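Local coordinates for protein endoglucanase (Mytilus edulis, PDB 1WC2) that hydrolyses internal beta-1,4-glucosidic linkages in cellulose and related beta-glucans, acts on soluble carboxymethylcellulose, and also has expansin activity, at residues A[30-35]-A[98-103]; A[72-77]-A[153-158]; A[18-23]-A[145-150]. All coordinates share one frame; numbering follows the deposited sequence.

Contact 1: residues A[30-35]-A[98-103]; sequences CGCGPA and MITNLC
The backbone oxygen of T100 receives two donors, a water and the N-H of C30. Water 1 donates to T100 O over 2.7 Å, whereas the direct bond from C30 N to T100 O is weak, long at 3.4 Å and bent, with an N-H...O angle of 133°. The same water accepts from C30 N, and from C32 N at 3.0 Å, so it ties two amides of the loop to a carbonyl of strand 94-100.

The C30 side chain lies against this peptide group. Its SG is anti to its own carbonyl carbon and beside its backbone N (chi1 -59°), and in that position both CB and SG approach T100 O to 3.4 Å. C32 adds a looser sulfur-methyl contact, SG to T100 CG2 at 4.3 Å, from the centre of an inverse gamma turn. Both sulfurs are committed to disulfides, C30 with C69 and C32 with C176.

At N101 the chain turns a corner between strands. N101 OD1 accepts from L102 N at 2.9 Å, the donor lying above the plane of the side-chain carbonyl. A29 N, just before the loop segment, gives the same oxygen a second bond. The N101 side chain comes within about 4 Å of that of D24, the nucleophile by similarity.

With one weak direct bond across it, the contact depends on shared water and on sulfur packing, and the covalent cross-links to C69 and C176 probably fix the loop more firmly than its polar bonds to the strand.

Contact 2: residues A[72-77]-A[153-158]; sequences CIKLTT and EVVNCD
C72 and C157 form the tight end of the contact, joined by a disulfide with SG-SG 2.1 Å and a chi3 of 107°. Next to it V155 N donates to C72 O at 3.1 Å in a nearly straight bond (172°). Water 2 accepts from C72 N and donates to V155 O. Further along, K74 and E153 are an antiparallel hydrogen-bonded pair, K74 N to E153 O being 2.9 Å. Between the C72 and K74 pairings, I73 CD1 and V154 CG2 lie 4.0 Å apart, on the face opposite C72, K74 and V155.

The solvent side is looser. K74, modelled in two conformers, has CG anti to its backbone N (chi1 -177°), which carries the extended chain alongside E153, CD 3.7 Å from E153 OE2. In this conformer NZ is 4.6 Å from E153 OE2, beyond a salt bridge. Water 3 lies near E153 OE2, K74 O and T76 OG1, with more acceptors around it than its protons can serve.

In the double-psi beta-barrel sheet, strand 72-78 lies between strands 94-100 and 148-155, antiparallel to both, with T96 against V155. Past V155, N156 caps helix 157-163 by accepting from D158 N, and C157 packs on N170 of helix 170-173.

Contact 3: residues A[18-23]-A[145-150]; sequences STTNYH and WNNPET
N21 and N147 make the shortest of three direct hydrogen bonds, N21 N to N147 OD1 at 2.8 Å with an angle of 161° at the hydrogen. The donor approaches from above the amide plane of N147. The N21 side chain makes the second: its ND2 donates a hydrogen bond to W145 O at 3.0 Å, an acceptor lying almost in the plane of the N21 amide, which is turned 57° from that of N147. The third runs from T19 OG1 to P148 O at 2.9 Å; the hydroxyl lies between its backbone N and carbonyl carbon (chi1 68°), where it also touches P148 CD. T150 OG1 is hydrogen-bonded to A17 O, and N147 ND2 donates to Q85 O. N147 N is buried here with no partner in the model.

Waters supply further links. Water 4 accepts from T19 N and lies within donating distance of N147 O, one of several acceptors near it; water 5 accepts from N147 ND2 and donates to N21 O.

The loop 145-147 leads here into strand 148-155, the antiparallel neighbour of strand 14-22 in the double-psi beta-barrel of this GH45 enzyme. The T20 side chain comes about 3 Å from that of D132, the proton donor by similarity. An alanine in place of N147 would probably leave N21 N without its acceptor and the 145-147 loop less tied to strand 14-22.

N147 CB makes a close carbon-oxygen contact, 3.3 Å from T19 O. Apolar packing is lighter: the T19 and T150 side chains cross at about a right angle, their CG2 methyls 4.1 Å apart.

From the N terminus, the chain first lays down 18-23, then 30-35, then 72-77, and so opens contacts 3, 1 and 2 in turn. Contact 1 closes first, at 98-103, and is nested within the loop that contact 3 closes at 145-150. Contact 2 closes last, at 153-158, and crosses both. Contacts 2 and 3 share strand 148-155, which has strand 72-78 and strand 14-22 as neighbours, and they meet where T77 CG2 packs on W145 CE2 at 3.8 Å. Contact 1 joins the disulfide-rich loop to strand 94-100, and M98 CE reaches C157 SG of contact 2 at 3.6 Å.

Contact 1: residues A[30-35]-A[98-103]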
# COMPACT_ATOMS: atom_id res chain seq x y z
N CYS A 30 -0.43 -7.95 -10.05
CA CYS A 30 -1.53 -7.38 -10.84
C CYS A 30 -1.22 -7.32 -12.34
O CYS A 30 -2.02 -6.81 -13.12
CB CYS A 30 -1.91 -5.99 -10.31
SG CYS A 30 -2.43 -6.04 -8.56
N GLY A 31 -0.08 -7.88 -12.76
CA GLY A 31 0.26 -7.92 -14.17
C GLY A 31 0.60 -6.58 -14.80
O GLY A 31 0.39 -6.39 -16.01
N CYS A 32 1.15 -5.65 -14.00
CA CYS A 32 1.47 -4.30 -14.49
C CYS A 32 2.85 -4.23 -15.15
O CYS A 32 3.77 -3.54 -14.70
CB CYS A 32 1.30 -3.25 -13.38
SG CYS A 32 -0.43 -3.07 -12.82
N GLY A 33 2.95 -4.98 -16.24
CA GLY A 33 4.10 -4.92 -17.13
C GLY A 33 3.78 -5.70 -18.39
O GLY A 33 2.72 -6.28 -18.51
N PRO A 34 4.70 -5.70 -19.36
CA PRO A 34 4.46 -6.44 -20.60
C PRO A 34 4.12 -7.91 -20.34
O PRO A 34 4.71 -8.54 -19.45
CB PRO A 34 5.79 -6.27 -21.36
CG PRO A 34 6.32 -4.98 -20.87
CD PRO A 34 5.99 -5.00 -19.40
N ALA A 35 3.18 -8.43 -21.11
CA ALA A 35 2.64 -9.77 -20.87
C ALA A 35 3.70 -10.87 -20.87
O ALA A 35 3.64 -11.78 -20.05
CB ALA A 35 1.56 -10.09 -21.90
N MET A 98 -1.74 3.46 -5.70
CA MET A 98 -2.44 2.37 -6.40
C MET A 98 -1.87 1.01 -5.98
O MET A 98 -0.65 0.82 -6.01
CB MET A 98 -2.30 2.53 -7.91
CG MET A 98 -3.01 1.41 -8.69
SD MET A 98 -2.92 1.59 -10.49
CE MET A 98 -4.16 2.91 -10.74
N ILE A 99 -2.75 0.07 -5.64
CA ILE A 99 -2.32 -1.30 -5.36
C ILE A 99 -1.95 -1.97 -6.69
O ILE A 99 -2.80 -2.15 -7.57
CB ILE A 99 -3.43 -2.10 -4.63
CG1 ILE A 99 -3.68 -1.50 -3.23
CG2 ILE A 99 -3.07 -3.58 -4.55
CD1 ILE A 99 -4.93 -2.03 -2.53
N THR A 100 -0.67 -2.33 -6.84
CA THR A 100 -0.19 -3.03 -8.02
C THR A 100 0.42 -4.39 -7.69
O THR A 100 0.84 -5.10 -8.60
CB THR A 100 0.88 -2.19 -8.78
OG1 THR A 100 1.99 -1.95 -7.90
CG2 THR A 100 0.30 -0.85 -9.26
N ASN A 101 0.50 -4.76 -6.41
CA ASN A 101 1.20 -5.97 -6.04
C ASN A 101 0.65 -6.50 -4.72
O ASN A 101 -0.18 -5.86 -4.05
CB ASN A 101 2.73 -5.68 -5.99
CG ASN A 101 3.62 -6.92 -6.15
OD1 ASN A 101 3.17 -8.04 -6.33
ND2 ASN A 101 4.93 -6.69 -6.13
N LEU A 102 1.10 -7.71 -4.37
CA LEU A 102 0.75 -8.43 -3.16
C LEU A 102 1.91 -8.41 -2.16
O LEU A 102 3.07 -8.61 -2.56
CB LEU A 102 0.46 -9.89 -3.54
CG LEU A 102 0.43 -10.92 -2.41
CD1 LEU A 102 -0.71 -10.67 -1.44
CD2 LEU A 102 0.36 -12.33 -2.97
N CYS A 103 1.61 -8.17 -0.88
CA CYS A 103 2.52 -8.44 0.24
C CYS A 103 2.08 -9.76 0.87
O CYS A 103 1.10 -9.79 1.63
CB CYS A 103 2.49 -7.31 1.29
SG CYS A 103 3.49 -7.60 2.78
O HOH W 1 1.68 -5.78 -11.10

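Contact 2: residues A[72-77]-A[153-158]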
# COMPACT_ATOMS: atom_id res chain seq x y z
N CYS A 72 -7.12 2.48 -5.66
CA CYS A 72 -6.33 3.54 -5.04
C CYS A 72 -6.76 3.79 -3.60
O CYS A 72 -7.96 3.85 -3.28
CB CYS A 72 -6.40 4.83 -5.86
SG CYS A 72 -5.46 4.72 -7.41
N ILE A 73 -5.75 3.92 -2.75
CA ILE A 73 -5.89 4.12 -1.31
C ILE A 73 -5.19 5.42 -0.93
O ILE A 73 -3.99 5.57 -1.14
CB ILE A 73 -5.24 2.96 -0.51
CG1 ILE A 73 -5.75 1.59 -0.96
CG2 ILE A 73 -5.41 3.22 1.00
CD1 ILE A 73 -7.17 1.36 -0.69
N LYS A 74 -5.95 6.36 -0.37
CA LYS A 74 -5.41 7.61 0.15
C LYS A 74 -5.00 7.42 1.60
O LYS A 74 -5.83 7.04 2.44
CB LYS A 74 -6.45 8.73 0.03
CG LYS A 74 -5.94 10.09 0.49
CD LYS A 74 -6.97 11.20 0.29
CE LYS A 74 -6.47 12.56 0.78
NZ LYS A 74 -7.56 13.57 0.72
N LEU A 75 -3.72 7.66 1.88
CA LEU A 75 -3.16 7.54 3.22
C LEU A 75 -2.95 8.92 3.82
O LEU A 75 -2.44 9.80 3.14
CB LEU A 75 -1.82 6.81 3.16
CG LEU A 75 -1.84 5.36 2.66
CD1 LEU A 75 -0.43 4.77 2.75
CD2 LEU A 75 -2.83 4.52 3.45
N THR A 76 -3.33 9.09 5.08
CA THR A 76 -3.10 10.32 5.84
C THR A 76 -2.27 9.99 7.07
O THR A 76 -2.61 9.09 7.83
CB THR A 76 -4.46 10.93 6.25
OG1 THR A 76 -5.21 11.24 5.06
CG2 THR A 76 -4.25 12.25 7.00
N THR A 77 -1.17 10.72 7.29
CA THR A 77 -0.30 10.42 8.42
C THR A 77 -0.96 10.82 9.73
O THR A 77 -1.63 11.86 9.82
CB THR A 77 1.06 11.13 8.30
OG1 THR A 77 0.85 12.55 8.24
CG2 THR A 77 1.80 10.71 7.03
N GLU A 153 -8.36 5.29 3.26
CA GLU A 153 -9.68 5.32 2.62
C GLU A 153 -9.51 5.01 1.12
O GLU A 153 -8.44 5.27 0.54
CB GLU A 153 -10.33 6.69 2.82
CG GLU A 153 -9.56 7.78 2.11
CD GLU A 153 -9.97 9.20 2.47
OE1 GLU A 153 -11.13 9.58 2.16
OE2 GLU A 153 -9.14 9.95 3.04
N VAL A 154 -10.54 4.45 0.51
CA VAL A 154 -10.57 4.21 -0.93
C VAL A 154 -10.99 5.49 -1.66
O VAL A 154 -11.94 6.17 -1.25
CB VAL A 154 -11.55 3.05 -1.27
CG1 VAL A 154 -11.66 2.83 -2.78
CG2 VAL A 154 -11.11 1.77 -0.57
N VAL A 155 -10.27 5.83 -2.73
CA VAL A 155 -10.54 7.01 -3.55
C VAL A 155 -10.44 6.68 -5.04
O VAL A 155 -9.90 5.64 -5.43
CB VAL A 155 -9.56 8.17 -3.21
CG1 VAL A 155 -9.77 8.66 -1.79
CG2 VAL A 155 -8.11 7.75 -3.43
N ASN A 156 -10.97 7.57 -5.88
CA ASN A 156 -10.87 7.47 -7.33
C ASN A 156 -9.46 7.85 -7.77
O ASN A 156 -8.98 8.94 -7.48
CB ASN A 156 -11.89 8.41 -7.98
CG ASN A 156 -11.99 8.24 -9.48
OD1 ASN A 156 -11.01 8.40 -10.19
ND2 ASN A 156 -13.17 7.92 -9.96
N CYS A 157 -8.79 6.94 -8.48
CA CYS A 157 -7.42 7.16 -8.94
C CYS A 157 -7.27 8.42 -9.81
O CYS A 157 -6.27 9.13 -9.70
CB CYS A 157 -6.96 5.95 -9.77
SG CYS A 157 -6.87 4.37 -8.88
N ASP A 158 -8.23 8.66 -10.69
CA ASP A 158 -8.12 9.80 -11.61
C ASP A 158 -8.12 11.14 -10.88
O ASP A 158 -7.34 12.03 -11.22
CB ASP A 158 -9.26 9.77 -12.62
CG ASP A 158 -9.14 8.64 -13.61
OD1 ASP A 158 -8.01 8.18 -13.87
OD2 ASP A 158 -10.15 8.14 -14.16
O HOH W 2 -9.84 3.15 -6.57
O HOH W 3 -6.77 9.15 4.13

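Contact 3: residues A[18-23]-A[145-150]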
# COMPACT_ATOMS: atom_id res chain seq x y z
N SER A 18 -0.62 0.30 8.79
CA SER A 18 0.83 0.41 8.87
C SER A 18 1.43 0.41 7.46
O SER A 18 0.79 -0.03 6.48
CB SER A 18 1.42 -0.71 9.74
OG SER A 18 0.92 -2.00 9.41
N THR A 19 2.66 0.92 7.36
CA THR A 19 3.40 0.98 6.11
C THR A 19 4.85 0.56 6.27
O THR A 19 5.45 0.71 7.35
CB THR A 19 3.37 2.38 5.46
OG1 THR A 19 4.11 3.32 6.26
CG2 THR A 19 1.93 2.90 5.32
N THR A 20 5.42 0.01 5.20
CA THR A 20 6.87 -0.19 5.07
C THR A 20 7.37 0.22 3.70
O THR A 20 6.91 -0.31 2.69
CB THR A 20 7.26 -1.71 5.19
OG1 THR A 20 6.60 -2.36 6.29
CG2 THR A 20 8.78 -1.89 5.40
N ASN A 21 8.39 1.08 3.68
CA ASN A 21 9.04 1.47 2.44
C ASN A 21 9.81 0.24 1.94
O ASN A 21 10.48 -0.42 2.72
CB ASN A 21 9.97 2.67 2.67
CG ASN A 21 9.20 3.96 2.84
OD1 ASN A 21 8.15 4.16 2.22
ND2 ASN A 21 9.68 4.83 3.72
N TYR A 22 9.62 -0.12 0.67
CA TYR A 22 10.28 -1.28 0.06
C TYR A 22 10.65 -0.98 -1.39
O TYR A 22 10.25 0.04 -1.95
CB TYR A 22 9.40 -2.56 0.19
CG TYR A 22 8.42 -2.89 -0.95
CD1 TYR A 22 8.28 -4.20 -1.41
CD2 TYR A 22 7.59 -1.93 -1.52
CE1 TYR A 22 7.38 -4.53 -2.42
CE2 TYR A 22 6.68 -2.27 -2.55
CZ TYR A 22 6.59 -3.57 -3.00
OH TYR A 22 5.71 -3.90 -4.02
N HIS A 23 11.42 -1.88 -1.99
CA HIS A 23 11.69 -1.82 -3.41
C HIS A 23 11.53 -3.19 -4.03
O HIS A 23 12.15 -4.15 -3.57
CB HIS A 23 13.10 -1.31 -3.72
CG HIS A 23 13.45 -1.44 -5.16
ND1 HIS A 23 12.65 -0.94 -6.17
CD2 HIS A 23 14.48 -2.07 -5.78
CE1 HIS A 23 13.18 -1.23 -7.34
NE2 HIS A 23 14.29 -1.92 -7.13
N TRP A 145 8.59 10.67 4.82
CA TRP A 145 7.79 9.53 5.31
C TRP A 145 8.69 8.29 5.52
O TRP A 145 9.07 7.60 4.55
CB TRP A 145 6.71 9.15 4.30
CG TRP A 145 5.53 10.09 4.11
CD1 TRP A 145 5.50 11.46 4.21
CD2 TRP A 145 4.22 9.69 3.67
NE1 TRP A 145 4.24 11.92 3.91
CE2 TRP A 145 3.44 10.86 3.56
CE3 TRP A 145 3.63 8.45 3.38
CZ2 TRP A 145 2.09 10.82 3.17
CZ3 TRP A 145 2.30 8.41 2.99
CH2 TRP A 145 1.54 9.59 2.89
N ASN A 146 9.03 8.03 6.78
CA ASN A 146 9.77 6.83 7.19
C ASN A 146 8.78 5.87 7.86
O ASN A 146 8.58 5.92 9.07
CB ASN A 146 10.92 7.22 8.14
CG ASN A 146 11.72 6.02 8.69
OD1 ASN A 146 12.56 6.20 9.60
ND2 ASN A 146 11.49 4.85 8.16
N ASN A 147 8.14 5.03 7.06
CA ASN A 147 7.14 4.07 7.54
C ASN A 147 6.10 4.69 8.47
O ASN A 147 5.85 4.19 9.59
CB ASN A 147 7.83 2.88 8.20
CG ASN A 147 8.82 2.21 7.27
OD1 ASN A 147 8.82 2.47 6.07
ND2 ASN A 147 9.63 1.32 7.81
N PRO A 148 5.44 5.76 8.04
CA PRO A 148 4.47 6.41 8.93
C PRO A 148 3.28 5.51 9.25
O PRO A 148 2.86 4.70 8.43
CB PRO A 148 3.99 7.61 8.10
CG PRO A 148 4.17 7.17 6.69
CD PRO A 148 5.46 6.41 6.71
N GLU A 149 2.74 5.68 10.45
CA GLU A 149 1.40 5.20 10.79
C GLU A 149 0.37 6.07 10.06
O GLU A 149 0.52 7.30 10.02
CB GLU A 149 1.20 5.30 12.31
CG GLU A 149 -0.12 4.78 12.85
CD GLU A 149 -0.25 5.03 14.34
OE1 GLU A 149 -0.13 6.22 14.74
OE2 GLU A 149 -0.47 4.05 15.10
N THR A 150 -0.69 5.47 9.51
CA THR A 150 -1.65 6.22 8.70
C THR A 150 -3.09 5.83 9.02
O THR A 150 -3.34 4.78 9.61
CB THR A 150 -1.43 5.97 7.18
OG1 THR A 150 -1.75 4.61 6.84
CG2 THR A 150 0.02 6.25 6.76
O HOH W 4 3.49 2.08 10.00
O HOH W 5 11.45 0.36 5.36